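Local coordinates for mandelate racemase/muconate lactonizing enzyme (Polaromonas sp., PDB 2OG9), which probably catalyses racemisation or a related reaction that begins by removing an alpha-proton from a carboxylate substrate, as other enolase-superfamily enzymes do, at residues Val197-Arg201 with Phe230-Asn234; Pro221-Arg225 with Leu253-Phe257; Cys227-Glu231 with Gln256-Ile261; Leu235-Glu239 with Asp283-Pro287; His247-Ala251 with Asp275-Ala281. All coordinates share one frame. Residue numbers count along the deposited sequence, not the author numbering.

Contact 1: Val197-Arg201 with Phe230-Asn234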
# COMPACT_ATOMS: atom_id res chain seq x y z
N VAL A 197 38.47 -1.71 -16.29
CA VAL A 197 37.32 -2.01 -17.14
C VAL A 197 37.43 -1.25 -18.46
O VAL A 197 37.09 -1.77 -19.52
CB VAL A 197 35.98 -1.64 -16.45
CG1 VAL A 197 34.81 -1.87 -17.40
CG2 VAL A 197 35.80 -2.48 -15.20
N THR A 198 37.89 -0.00 -18.38
CA THR A 198 38.05 0.82 -19.57
C THR A 198 39.08 0.15 -20.48
O THR A 198 38.90 0.08 -21.70
CB THR A 198 38.54 2.25 -19.22
OG1 THR A 198 37.58 2.89 -18.38
CG2 THR A 198 38.73 3.08 -20.49
N ALA A 199 40.15 -0.34 -19.86
CA ALA A 199 41.24 -1.00 -20.58
C ALA A 199 40.76 -2.28 -21.26
O ALA A 199 41.13 -2.56 -22.40
CB ALA A 199 42.37 -1.32 -19.62
N VAL A 200 39.94 -3.06 -20.56
CA VAL A 200 39.42 -4.30 -21.11
C VAL A 200 38.47 -4.00 -22.26
O VAL A 200 38.55 -4.62 -23.32
CB VAL A 200 38.66 -5.11 -20.03
CG1 VAL A 200 38.03 -6.35 -20.65
CG2 VAL A 200 39.61 -5.52 -18.92
N ARG A 201 37.59 -3.03 -22.06
CA ARG A 201 36.63 -2.64 -23.10
C ARG A 201 37.32 -2.18 -24.37
O ARG A 201 36.90 -2.54 -25.48
CB ARG A 201 35.69 -1.55 -22.58
CG ARG A 201 34.89 -0.83 -23.66
CD ARG A 201 34.10 -1.80 -24.54
NE ARG A 201 33.05 -2.51 -23.81
CZ ARG A 201 31.94 -1.95 -23.33
NH1 ARG A 201 31.73 -0.65 -23.52
NH2 ARG A 201 31.05 -2.69 -22.69
N PHE A 230 29.61 3.53 -14.31
CA PHE A 230 29.54 2.40 -15.23
C PHE A 230 28.41 2.47 -16.26
O PHE A 230 28.46 1.77 -17.27
CB PHE A 230 29.41 1.08 -14.46
CG PHE A 230 30.70 0.59 -13.86
CD1 PHE A 230 31.85 0.49 -14.64
CD2 PHE A 230 30.76 0.20 -12.53
CE1 PHE A 230 33.05 0.00 -14.10
CE2 PHE A 230 31.95 -0.29 -11.98
CZ PHE A 230 33.09 -0.39 -12.77
N GLU A 231 27.41 3.31 -16.02
CA GLU A 231 26.27 3.44 -16.93
C GLU A 231 26.63 3.52 -18.42
O GLU A 231 26.06 2.80 -19.24
CB GLU A 231 25.41 4.65 -16.56
CG GLU A 231 24.48 4.45 -15.37
CD GLU A 231 23.22 3.67 -15.73
OE1 GLU A 231 23.31 2.46 -16.04
OE2 GLU A 231 22.12 4.26 -15.68
N PRO A 232 27.57 4.41 -18.79
CA PRO A 232 27.96 4.55 -20.20
C PRO A 232 28.56 3.29 -20.80
O PRO A 232 28.49 3.07 -22.01
CB PRO A 232 28.96 5.71 -20.17
CG PRO A 232 28.53 6.51 -18.99
CD PRO A 232 28.23 5.44 -17.97
N PHE A 233 29.16 2.46 -19.95
CA PHE A 233 29.79 1.21 -20.38
C PHE A 233 28.85 0.18 -21.00
O PHE A 233 29.29 -0.68 -21.76
CB PHE A 233 30.51 0.56 -19.19
CG PHE A 233 31.84 1.17 -18.87
CD1 PHE A 233 33.00 0.68 -19.47
CD2 PHE A 233 31.95 2.23 -17.97
CE1 PHE A 233 34.25 1.24 -19.18
CE2 PHE A 233 33.18 2.79 -17.67
CZ PHE A 233 34.34 2.29 -18.27
N ASN A 234 27.56 0.27 -20.68
CA ASN A 234 26.59 -0.69 -21.20
C ASN A 234 26.95 -2.12 -20.83
O ASN A 234 26.95 -3.02 -21.67
CB ASN A 234 26.47 -0.59 -22.72
CG ASN A 234 25.73 0.65 -23.17
OD1 ASN A 234 24.70 1.01 -22.60
ND2 ASN A 234 26.23 1.31 -24.21
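The apolar part of the contact centres on Phe233, the residue it covers most. The Phe233 ring lies against helix 190-204, with its CE1 atom 3.6 Å from Val197 CG1. The other methyl of that valine, CG2, approaches Phe230 CE1 at 3.9 Å, so one buried side chain, pointing toward the opposing segment, serves two aromatic rings. Thr198 OG1 comes to the edge of the Phe233 ring, 3.3 Å from CZ, while hydrogen-bonding to Ile194 O in its own helix.

The polar part is a forked hydrogen bond. Arg201 NH1 and NH2 donate to Phe233 O at 3.0 and 2.8 Å, with N-H...O angles of 139° and 149°; the carbonyl lies near the guanidinium plane.

These two helix neighbours of the (beta/alpha)8 barrel are thus joined just beyond helix 220-230, in the 3-10 turn 231-233. Phe233 is held at both ends, its ring by apolar contact and its carbonyl by two hydrogen bonds from the Arg201 guanidinium, so that apolar packing and a charged donor fix the same residue.

Contact 2: Pro221-Arg225 with Leu253-Phe257. With CA (calcium ion), chain C.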
# COMPACT_ATOMS: atom_id res chain seq x y z
N PRO A 221 26.38 4.25 -0.54
CA PRO A 221 26.91 5.45 -1.19
C PRO A 221 27.91 5.13 -2.30
O PRO A 221 27.83 5.69 -3.40
CB PRO A 221 27.56 6.20 -0.03
CG PRO A 221 26.69 5.85 1.13
CD PRO A 221 26.49 4.35 0.92
N THR A 222 28.85 4.24 -2.02
CA THR A 222 29.86 3.88 -3.02
C THR A 222 29.23 3.18 -4.22
O THR A 222 29.55 3.50 -5.37
CB THR A 222 30.95 2.98 -2.40
OG1 THR A 222 31.54 3.65 -1.28
CG2 THR A 222 32.05 2.69 -3.42
N ALA A 223 28.32 2.24 -3.97
CA ALA A 223 27.66 1.53 -5.06
C ALA A 223 26.94 2.52 -5.96
O ALA A 223 26.95 2.40 -7.18
CB ALA A 223 26.67 0.51 -4.50
N GLN A 224 26.31 3.51 -5.33
CA GLN A 224 25.57 4.53 -6.07
C GLN A 224 26.48 5.26 -7.06
O GLN A 224 26.13 5.43 -8.22
CB GLN A 224 24.98 5.54 -5.08
CG GLN A 224 23.97 6.50 -5.69
CD GLN A 224 22.66 5.82 -6.04
OE1 GLN A 224 22.25 4.86 -5.39
NE2 GLN A 224 21.97 6.34 -7.06
N ARG A 225 27.65 5.68 -6.59
CA ARG A 225 28.61 6.40 -7.42
C ARG A 225 29.24 5.53 -8.51
O ARG A 225 29.40 5.98 -9.64
CB ARG A 225 29.71 7.02 -6.56
CG ARG A 225 29.42 8.44 -6.06
CD ARG A 225 28.19 8.52 -5.17
NE ARG A 225 27.85 9.90 -4.83
CZ ARG A 225 28.34 10.57 -3.79
NH1 ARG A 225 29.19 9.98 -2.95
NH2 ARG A 225 27.99 11.83 -3.59
N LEU A 253 18.99 0.61 -6.36
CA LEU A 253 19.94 0.71 -7.47
C LEU A 253 19.27 0.31 -8.78
O LEU A 253 19.42 0.99 -9.80
CB LEU A 253 21.15 -0.19 -7.20
CG LEU A 253 22.10 0.30 -6.11
CD1 LEU A 253 23.06 -0.80 -5.70
CD2 LEU A 253 22.86 1.52 -6.61
N ALA A 254 18.51 -0.78 -8.76
CA ALA A 254 17.83 -1.26 -9.96
C ALA A 254 16.80 -0.25 -10.48
O ALA A 254 16.59 -0.13 -11.68
CB ALA A 254 17.15 -2.60 -9.68
N LEU A 255 16.14 0.46 -9.57
CA LEU A 255 15.14 1.43 -9.99
C LEU A 255 15.79 2.65 -10.64
O LEU A 255 15.27 3.20 -11.61
CB LEU A 255 14.30 1.89 -8.78
CG LEU A 255 13.24 2.96 -9.04
CD1 LEU A 255 12.25 2.46 -10.07
CD2 LEU A 255 12.51 3.32 -7.74
N GLN A 256 16.95 3.03 -10.11
CA GLN A 256 17.68 4.20 -10.58
C GLN A 256 18.48 4.02 -11.87
O GLN A 256 18.46 4.88 -12.75
CB GLN A 256 18.63 4.67 -9.47
CG GLN A 256 19.53 5.86 -9.80
CD GLN A 256 18.76 7.14 -10.06
OE1 GLN A 256 17.80 7.46 -9.34
NE2 GLN A 256 19.17 7.89 -11.08
N PHE A 257 19.18 2.89 -11.99
CA PHE A 257 20.04 2.68 -13.15
C PHE A 257 19.57 1.79 -14.29
O PHE A 257 18.79 0.85 -14.10
CB PHE A 257 21.39 2.18 -12.63
CG PHE A 257 22.06 3.13 -11.68
CD1 PHE A 257 22.65 4.31 -12.14
CD2 PHE A 257 22.07 2.87 -10.31
CE1 PHE A 257 23.25 5.21 -11.26
CE2 PHE A 257 22.67 3.76 -9.42
CZ PHE A 257 23.26 4.94 -9.89
CA CA C . 16.79 -0.49 -13.93
O HOH W 1 15.70 1.59 -14.27
O HOH W 2 15.59 -2.47 -13.21
O HOH W 3 14.50 -0.42 -14.83
O HOH W 4 17.32 -1.19 -16.08
O HOH W 5 18.58 -1.99 -13.17
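Two helices of the (beta/alpha)8 barrel, 220-230 and 247-256, approach closely here: the CA atoms of Gln224 and Leu253 are 6.9 Å apart. Residues 221-225 are helical throughout, with Arg225 N bonded to Pro221 O at 3.2 Å. The second helix is near its end. Phe257 N still reaches Leu253 O at 2.9 Å, but the phi/psi of Phe257, -101°/150°, has left the helical region.

Among the side chains, Ala223 CB meets Leu253 CD1 at 4.0 Å. Gln224 has a CA-to-CB bond directed away from the other helix, yet its chain bends back: OE1 lies 3.6 Å from Leu253 CD2 and NE2 3.4 Å from Phe257 CZ. The same CZ is 3.4 Å from Gln224 O, so the aromatic ring meets both backbone and amide of one residue. The polar end of Gln224 finds its hydrogen-bond partner in Asp258 of a neighbouring subunit.

On the far side of the helix end sits a calcium ion, bound by Ala254 O at 2.3 Å, Phe257 O at 2.4 Å and five waters at 2.3 to 2.5 Å. Only main-chain carbonyls of the protein coordinate it. The chemistry therefore divides: the helices meet through van der Waals contact, much of it made by the amide and carbonyl of Gln224, with no direct hydrogen bond, whereas polar groups serve the subunit interface and the metal that links carbonyls of the helix terminus.

Contact 3: Cys227-Glu231 with Gln256-Ile261. With CA (calcium ion), chain C.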
# COMPACT_ATOMS: atom_id res chain seq x y z
N CYS A 227 27.96 2.72 -9.88
CA CYS A 227 26.97 2.35 -10.88
C CYS A 227 26.78 3.51 -11.84
O CYS A 227 26.66 3.32 -13.05
CB CYS A 227 25.63 1.98 -10.22
SG CYS A 227 25.63 0.38 -9.37
N ARG A 228 26.77 4.73 -11.29
CA ARG A 228 26.61 5.93 -12.10
C ARG A 228 27.70 6.00 -13.17
O ARG A 228 27.42 6.22 -14.35
CB ARG A 228 26.70 7.17 -11.20
CG ARG A 228 26.55 8.50 -11.94
CD ARG A 228 25.17 8.64 -12.56
NE ARG A 228 24.11 8.67 -11.56
CZ ARG A 228 22.82 8.56 -11.83
NH1 ARG A 228 22.41 8.40 -13.09
NH2 ARG A 228 21.92 8.59 -10.85
N ILE A 229 28.94 5.79 -12.75
CA ILE A 229 30.08 5.83 -13.65
C ILE A 229 30.02 4.73 -14.71
O ILE A 229 30.33 4.97 -15.87
CB ILE A 229 31.40 5.70 -12.86
CG1 ILE A 229 31.52 6.86 -11.87
CG2 ILE A 229 32.58 5.69 -13.82
CD1 ILE A 229 32.64 6.69 -10.86
N PHE A 230 29.61 3.53 -14.31
CA PHE A 230 29.54 2.40 -15.23
C PHE A 230 28.41 2.47 -16.26
O PHE A 230 28.46 1.77 -17.27
CB PHE A 230 29.41 1.08 -14.46
CG PHE A 230 30.70 0.59 -13.86
CD1 PHE A 230 31.85 0.49 -14.64
CD2 PHE A 230 30.76 0.20 -12.53
CE1 PHE A 230 33.05 0.00 -14.10
CE2 PHE A 230 31.95 -0.29 -11.98
CZ PHE A 230 33.09 -0.39 -12.77
N GLU A 231 27.41 3.31 -16.02
CA GLU A 231 26.27 3.44 -16.93
C GLU A 231 26.63 3.52 -18.42
O GLU A 231 26.06 2.80 -19.24
CB GLU A 231 25.41 4.65 -16.56
CG GLU A 231 24.48 4.45 -15.37
CD GLU A 231 23.22 3.67 -15.73
OE1 GLU A 231 23.31 2.46 -16.04
OE2 GLU A 231 22.12 4.26 -15.68
N GLN A 256 16.95 3.03 -10.11
CA GLN A 256 17.68 4.20 -10.58
C GLN A 256 18.48 4.02 -11.87
O GLN A 256 18.46 4.88 -12.75
CB GLN A 256 18.63 4.67 -9.47
CG GLN A 256 19.53 5.86 -9.80
CD GLN A 256 18.76 7.14 -10.06
OE1 GLN A 256 17.80 7.46 -9.34
NE2 GLN A 256 19.17 7.89 -11.08
N PHE A 257 19.18 2.89 -11.99
CA PHE A 257 20.04 2.68 -13.15
C PHE A 257 19.57 1.79 -14.29
O PHE A 257 18.79 0.85 -14.10
CB PHE A 257 21.39 2.18 -12.63
CG PHE A 257 22.06 3.13 -11.68
CD1 PHE A 257 22.65 4.31 -12.14
CD2 PHE A 257 22.07 2.87 -10.31
CE1 PHE A 257 23.25 5.21 -11.26
CE2 PHE A 257 22.67 3.76 -9.42
CZ PHE A 257 23.26 4.94 -9.89
N ASP A 258 20.05 2.10 -15.49
CA ASP A 258 19.72 1.34 -16.70
C ASP A 258 20.40 -0.03 -16.63
O ASP A 258 19.82 -1.04 -17.01
CB ASP A 258 20.22 2.06 -17.95
CG ASP A 258 19.41 3.29 -18.30
OD1 ASP A 258 18.35 3.52 -17.68
OD2 ASP A 258 19.84 4.03 -19.21
N THR A 259 21.64 -0.03 -16.16
CA THR A 259 22.41 -1.27 -16.05
C THR A 259 21.76 -2.28 -15.12
O THR A 259 21.42 -1.96 -13.97
CB THR A 259 23.83 -1.00 -15.52
OG1 THR A 259 24.47 -0.03 -16.36
CG2 THR A 259 24.66 -2.28 -15.52
N PRO A 260 21.56 -3.51 -15.60
CA PRO A 260 20.94 -4.55 -14.77
C PRO A 260 21.78 -4.84 -13.52
O PRO A 260 23.01 -4.79 -13.56
CB PRO A 260 20.89 -5.75 -15.70
CG PRO A 260 20.68 -5.11 -17.04
CD PRO A 260 21.65 -3.95 -17.00
N ILE A 261 21.09 -5.12 -12.43
CA ILE A 261 21.72 -5.47 -11.17
C ILE A 261 21.50 -6.97 -11.04
O ILE A 261 20.39 -7.46 -11.24
CB ILE A 261 21.06 -4.76 -9.99
CG1 ILE A 261 21.20 -3.25 -10.17
CG2 ILE A 261 21.67 -5.24 -8.66
CD1 ILE A 261 22.65 -2.78 -10.33
CA CA C . 16.79 -0.49 -13.93
O HOH W 6 26.70 -0.34 -17.79
O HOH W 4 17.32 -1.19 -16.08
O HOH W 5 18.58 -1.99 -13.17
O HOH W 2 15.59 -2.47 -13.21
O HOH W 3 14.50 -0.42 -14.83
O HOH W 1 15.70 1.59 -14.27
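In this part of the (beta/alpha)8 barrel, the end of helix 220-230 packs on the loop leading from helix 247-256 to strand 261-263, and Phe257 and Glu231 bury the most surface of any residues in the contact. The Phe257 ring receives Cys227 in a CH-pi contact: CB of Cys227 stands 3.7 Å from the ring centroid and 16° off the normal, hence over the face. Cys227 SG makes an oblique sulfur-aromatic approach, 4.9 Å from the same centroid. Phe257 CE1 lies over one face of the Arg228 guanidinium, 3.4 Å from Arg228 CZ, while Arg228 NE forms a salt bridge to Asp258 of a neighbouring subunit.

Glu231 binds the loop backbone with both carboxylate oxygens. OE2 accepts from Asp258 N at 3.0 Å with a nearly straight angle of 171°; OE1 accepts from Thr259 N at 3.0 Å (155°) and from Thr259 OG1 at 2.8 Å. Three donors on two successive residues thus converge on one carboxylate, just after Phe257, whose O binds the calcium ion at 2.4 Å. A water completes the join, donating to Phe230 O at 2.8 Å and to Thr259 OG1 at 2.7 Å.

Contact 4: Leu235-Glu239 with Asp283-Pro287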
# COMPACT_ATOMS: atom_id res chain seq x y z
N LEU A 235 27.26 -2.33 -19.55
CA LEU A 235 27.61 -3.66 -19.07
C LEU A 235 26.37 -4.53 -19.09
O LEU A 235 25.25 -4.02 -19.03
CB LEU A 235 28.14 -3.58 -17.64
CG LEU A 235 29.39 -2.73 -17.38
CD1 LEU A 235 29.62 -2.66 -15.88
CD2 LEU A 235 30.59 -3.33 -18.10
N VAL A 236 26.56 -5.84 -19.18
CA VAL A 236 25.44 -6.77 -19.18
C VAL A 236 24.79 -6.65 -17.80
O VAL A 236 23.57 -6.63 -17.67
CB VAL A 236 25.90 -8.22 -19.40
CG1 VAL A 236 24.70 -9.16 -19.36
CG2 VAL A 236 26.61 -8.34 -20.74
N TRP A 237 25.63 -6.56 -16.77
CA TRP A 237 25.13 -6.40 -15.41
C TRP A 237 26.22 -6.01 -14.43
O TRP A 237 27.41 -6.09 -14.73
CB TRP A 237 24.44 -7.69 -14.92
CG TRP A 237 25.35 -8.87 -14.66
CD1 TRP A 237 26.43 -8.92 -13.81
CD2 TRP A 237 25.22 -10.19 -15.20
NE1 TRP A 237 26.97 -10.19 -13.81
CE2 TRP A 237 26.25 -10.99 -14.65
CE3 TRP A 237 24.32 -10.78 -16.11
CZ2 TRP A 237 26.40 -12.34 -14.97
CZ3 TRP A 237 24.48 -12.13 -16.42
CH2 TRP A 237 25.51 -12.89 -15.86
N ILE A 238 25.79 -5.55 -13.26
CA ILE A 238 26.68 -5.20 -12.16
C ILE A 238 26.23 -6.19 -11.09
O ILE A 238 25.10 -6.13 -10.60
CB ILE A 238 26.46 -3.75 -11.70
CG1 ILE A 238 26.96 -2.78 -12.79
CG2 ILE A 238 27.19 -3.52 -10.37
CD1 ILE A 238 26.72 -1.31 -12.48
N GLU A 239 27.13 -7.11 -10.75
CA GLU A 239 26.85 -8.18 -9.80
C GLU A 239 27.25 -7.92 -8.34
O GLU A 239 28.35 -7.45 -8.06
CB GLU A 239 27.54 -9.45 -10.31
CG GLU A 239 27.27 -10.73 -9.55
CD GLU A 239 27.96 -11.91 -10.21
OE1 GLU A 239 28.08 -11.90 -11.46
OE2 GLU A 239 28.38 -12.85 -9.51
N ASP A 283 17.55 -7.70 -11.48
CA ASP A 283 17.14 -7.80 -12.88
C ASP A 283 17.50 -9.22 -13.31
O ASP A 283 16.75 -9.87 -14.04
CB ASP A 283 17.89 -6.75 -13.69
CG ASP A 283 17.51 -5.34 -13.29
OD1 ASP A 283 16.36 -4.94 -13.58
OD2 ASP A 283 18.35 -4.65 -12.69
N TYR A 284 18.67 -9.67 -12.87
CA TYR A 284 19.17 -11.03 -13.13
C TYR A 284 19.26 -11.74 -11.78
O TYR A 284 20.08 -11.37 -10.94
CB TYR A 284 20.57 -11.01 -13.74
CG TYR A 284 20.65 -10.65 -15.21
CD1 TYR A 284 20.43 -11.61 -16.20
CD2 TYR A 284 20.94 -9.35 -15.61
CE1 TYR A 284 20.49 -11.28 -17.56
CE2 TYR A 284 21.00 -9.01 -16.95
CZ TYR A 284 20.78 -9.97 -17.92
OH TYR A 284 20.81 -9.59 -19.24
N LEU A 285 18.44 -12.76 -11.57
CA LEU A 285 18.48 -13.51 -10.32
C LEU A 285 19.54 -14.59 -10.50
O LEU A 285 19.59 -15.26 -11.54
CB LEU A 285 17.12 -14.14 -10.02
CG LEU A 285 16.98 -14.76 -8.63
CD1 LEU A 285 17.01 -13.66 -7.57
CD2 LEU A 285 15.67 -15.54 -8.55
N MSE A 286 20.38 -14.78 -9.49
CA MSE A 286 21.45 -15.77 -9.59
C MSE A 286 21.40 -16.89 -8.57
O MSE A 286 22.29 -17.03 -7.73
CB MSE A 286 22.80 -15.06 -9.51
CG MSE A 286 22.95 -13.97 -10.56
SE MSE A 286 24.73 -13.22 -10.57
CE MSE A 286 25.68 -14.64 -11.53
N PRO A 287 20.36 -17.73 -8.64
CA PRO A 287 20.24 -18.84 -7.70
C PRO A 287 21.33 -19.87 -7.95
O PRO A 287 21.78 -20.04 -9.08
CB PRO A 287 18.84 -19.38 -7.98
CG PRO A 287 18.69 -19.13 -9.45
CD PRO A 287 19.26 -17.74 -9.61
O HOH W 7 21.85 -7.02 -19.79
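Trp237 turns the edge of its six-membered ring to the face of Tyr284, an edge-to-face pair with centroids 4.9 Å apart and planes at 57°; the closest atoms are Trp237 CE3 and Tyr284 CD2 at 3.7 Å. The indole also meets Met286, present as selenomethionine. Its SE lies 5.3 Å from the centroid of the Trp237 six-membered ring, 30° off the normal, an oblique Met-aromatic contact, and its CE is 4.2 Å from Trp237 CZ2. The same SE is 3.5 Å from Glu239 CD. A weak hydrogen bond also runs from Trp237 NE1 to Glu239 OE1 (3.1 Å, 134°).

At the other end of the contact a water joins the segments, donating to Val236 O at 2.8 Å and lying 2.8 Å from Tyr284 OH.

Glu239 stands near the carboxylates of Asp213 and Glu265, a cluster consistent with the acidic metal site at the strand ends of enolase-superfamily barrels. Strand 261-263 runs between strands 238-239 and 284-285, so these side chains meet across an intervening strand. Trp237 also makes edge-to-face pairs with Tyr152 and Trp333, whereas Leu285 packs outward on helices 270-278 and 295-307.

Contact 5: His247-Ala251 with Asp275-Ala281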
# COMPACT_ATOMS: atom_id res chain seq x y z
N HIS A 247 18.36 -6.02 0.45
CA HIS A 247 17.35 -6.04 -0.60
C HIS A 247 16.83 -4.66 -0.99
O HIS A 247 16.64 -4.37 -2.18
CB HIS A 247 16.20 -6.96 -0.18
CG HIS A 247 16.62 -8.38 0.02
ND1 HIS A 247 15.92 -9.26 0.83
CD2 HIS A 247 17.65 -9.09 -0.51
CE1 HIS A 247 16.51 -10.44 0.79
NE2 HIS A 247 17.56 -10.36 -0.01
N GLU A 248 16.59 -3.80 -0.00
CA GLU A 248 16.12 -2.45 -0.28
C GLU A 248 17.20 -1.70 -1.05
O GLU A 248 16.90 -0.95 -1.98
CB GLU A 248 15.82 -1.69 1.01
CG GLU A 248 14.47 -2.02 1.63
CD GLU A 248 14.14 -1.10 2.80
OE1 GLU A 248 14.26 0.13 2.64
OE2 GLU A 248 13.76 -1.62 3.87
N GLY A 249 18.45 -1.91 -0.64
CA GLY A 249 19.57 -1.25 -1.30
C GLY A 249 19.66 -1.64 -2.77
O GLY A 249 19.80 -0.78 -3.64
N HIS A 250 19.58 -2.94 -3.04
CA HIS A 250 19.64 -3.42 -4.41
C HIS A 250 18.46 -2.93 -5.23
O HIS A 250 18.62 -2.54 -6.38
CB HIS A 250 19.69 -4.96 -4.44
CG HIS A 250 21.03 -5.53 -4.08
ND1 HIS A 250 22.18 -5.26 -4.79
CD2 HIS A 250 21.40 -6.38 -3.09
CE1 HIS A 250 23.19 -5.91 -4.26
NE2 HIS A 250 22.75 -6.60 -3.22
N ALA A 251 17.27 -2.94 -4.65
CA ALA A 251 16.07 -2.48 -5.35
C ALA A 251 16.21 -1.01 -5.75
O ALA A 251 15.78 -0.61 -6.84
CB ALA A 251 14.83 -2.67 -4.48
N ASP A 275 12.14 -13.17 -0.97
CA ASP A 275 12.20 -11.85 -0.36
C ASP A 275 12.88 -10.88 -1.33
O ASP A 275 12.42 -9.76 -1.53
CB ASP A 275 12.98 -11.93 0.96
CG ASP A 275 12.72 -10.74 1.85
OD1 ASP A 275 11.54 -10.39 2.07
OD2 ASP A 275 13.70 -10.15 2.36
N LEU A 276 13.96 -11.34 -1.94
CA LEU A 276 14.70 -10.54 -2.91
C LEU A 276 13.77 -10.16 -4.07
O LEU A 276 13.74 -9.01 -4.51
CB LEU A 276 15.90 -11.36 -3.42
CG LEU A 276 16.91 -10.73 -4.39
CD1 LEU A 276 18.14 -11.63 -4.50
CD2 LEU A 276 16.26 -10.55 -5.75
N ILE A 277 12.99 -11.13 -4.54
CA ILE A 277 12.06 -10.92 -5.64
C ILE A 277 10.92 -9.99 -5.23
O ILE A 277 10.44 -9.19 -6.04
CB ILE A 277 11.48 -12.28 -6.13
CG1 ILE A 277 12.60 -13.10 -6.79
CG2 ILE A 277 10.31 -12.04 -7.11
CD1 ILE A 277 12.19 -14.53 -7.16
N ARG A 278 10.49 -10.08 -3.98
CA ARG A 278 9.42 -9.23 -3.48
C ARG A 278 9.86 -7.76 -3.53
O ARG A 278 9.07 -6.87 -3.82
CB ARG A 278 9.06 -9.63 -2.04
CG ARG A 278 7.89 -8.85 -1.44
CD ARG A 278 7.49 -9.45 -0.09
NE ARG A 278 8.53 -9.32 0.92
CZ ARG A 278 8.84 -8.17 1.53
NH1 ARG A 278 8.18 -7.06 1.24
NH2 ARG A 278 9.80 -8.15 2.44
N HIS A 279 11.14 -7.53 -3.24
CA HIS A 279 11.70 -6.18 -3.27
C HIS A 279 12.03 -5.70 -4.69
O HIS A 279 12.33 -4.52 -4.88
CB HIS A 279 13.01 -6.11 -2.46
CG HIS A 279 12.82 -6.09 -0.98
ND1 HIS A 279 12.42 -7.20 -0.26
CD2 HIS A 279 13.02 -5.10 -0.07
CE1 HIS A 279 12.38 -6.89 1.02
NE2 HIS A 279 12.74 -5.63 1.17
N ARG A 280 11.98 -6.60 -5.66
CA ARG A 280 12.34 -6.27 -7.04
C ARG A 280 13.80 -5.80 -6.96
O ARG A 280 14.17 -4.76 -7.51
CB ARG A 280 11.43 -5.17 -7.60
CG ARG A 280 9.97 -5.59 -7.68
CD ARG A 280 9.06 -4.46 -8.17
NE ARG A 280 9.40 -4.01 -9.52
CZ ARG A 280 8.59 -3.31 -10.30
NH1 ARG A 280 7.38 -2.98 -9.88
NH2 ARG A 280 8.99 -2.95 -11.51
N ALA A 281 14.61 -6.59 -6.27
CA ALA A 281 16.01 -6.27 -6.04
C ALA A 281 16.99 -6.81 -7.07
O ALA A 281 18.20 -6.59 -6.94
CB ALA A 281 16.41 -6.75 -4.65
O HOH W 8 12.40 -4.04 3.20
O HOH W 9 13.80 -2.04 -8.09
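Backbone meets backbone at unusually short range here: the CA atoms of Ala251 and Ala281 are 3.9 Å apart. The approach follows a Schellman motif closing helix 270-278 of the (beta/alpha)8 barrel, in which Arg280 takes a positive phi of 59° while Ala281 N bonds to Leu276 O (3.1 Å) and Arg280 N to Ile277 O (3.0 Å). The small alanine methyls allow the fit; Ala251 CB comes 3.1 Å from His279 O.

His247, the most covered residue, donates from ND1 to Asp275 OD2 at 2.8 Å (134°), a His-carboxylate hydrogen bond. The other oxygen, Asp275 OD1, takes a salt bridge from Arg278 NH2 at 2.9 Å. Two CH-pi contacts frame the histidines: Leu276 CB is 4.2 Å from the His247 centroid, and His247 CB lies 3.6 Å from the His279 centroid, 12° off its normal. His279 is itself fixed by ND1 donating to Asp275 O at 2.9 Å. At the turn, a water donates to Ala251 O at 2.7 Å and to Arg280 O at 2.8 Å.

From the N terminus, contact 1 is the first to close, tying helix 190-204 to the exit from helix 220-230. Contact 2 opens before that closure and so crosses contact 1, while contact 3 starts on the stretch where contact 1 ends. Contacts 2 and 3 finish on the same stretch, sharing Gln256 and Phe257 and the calcium ion. Contact 4 opens at Leu235, after contact 1 has closed, and crosses contacts 2 and 3. Contact 5 lies wholly within the span of contact 4 and also crosses contacts 2 and 3. Contacts 1, 2, 3 and 5 thus join successive outer helices and their loops, whereas contact 4 joins strands inside the barrel.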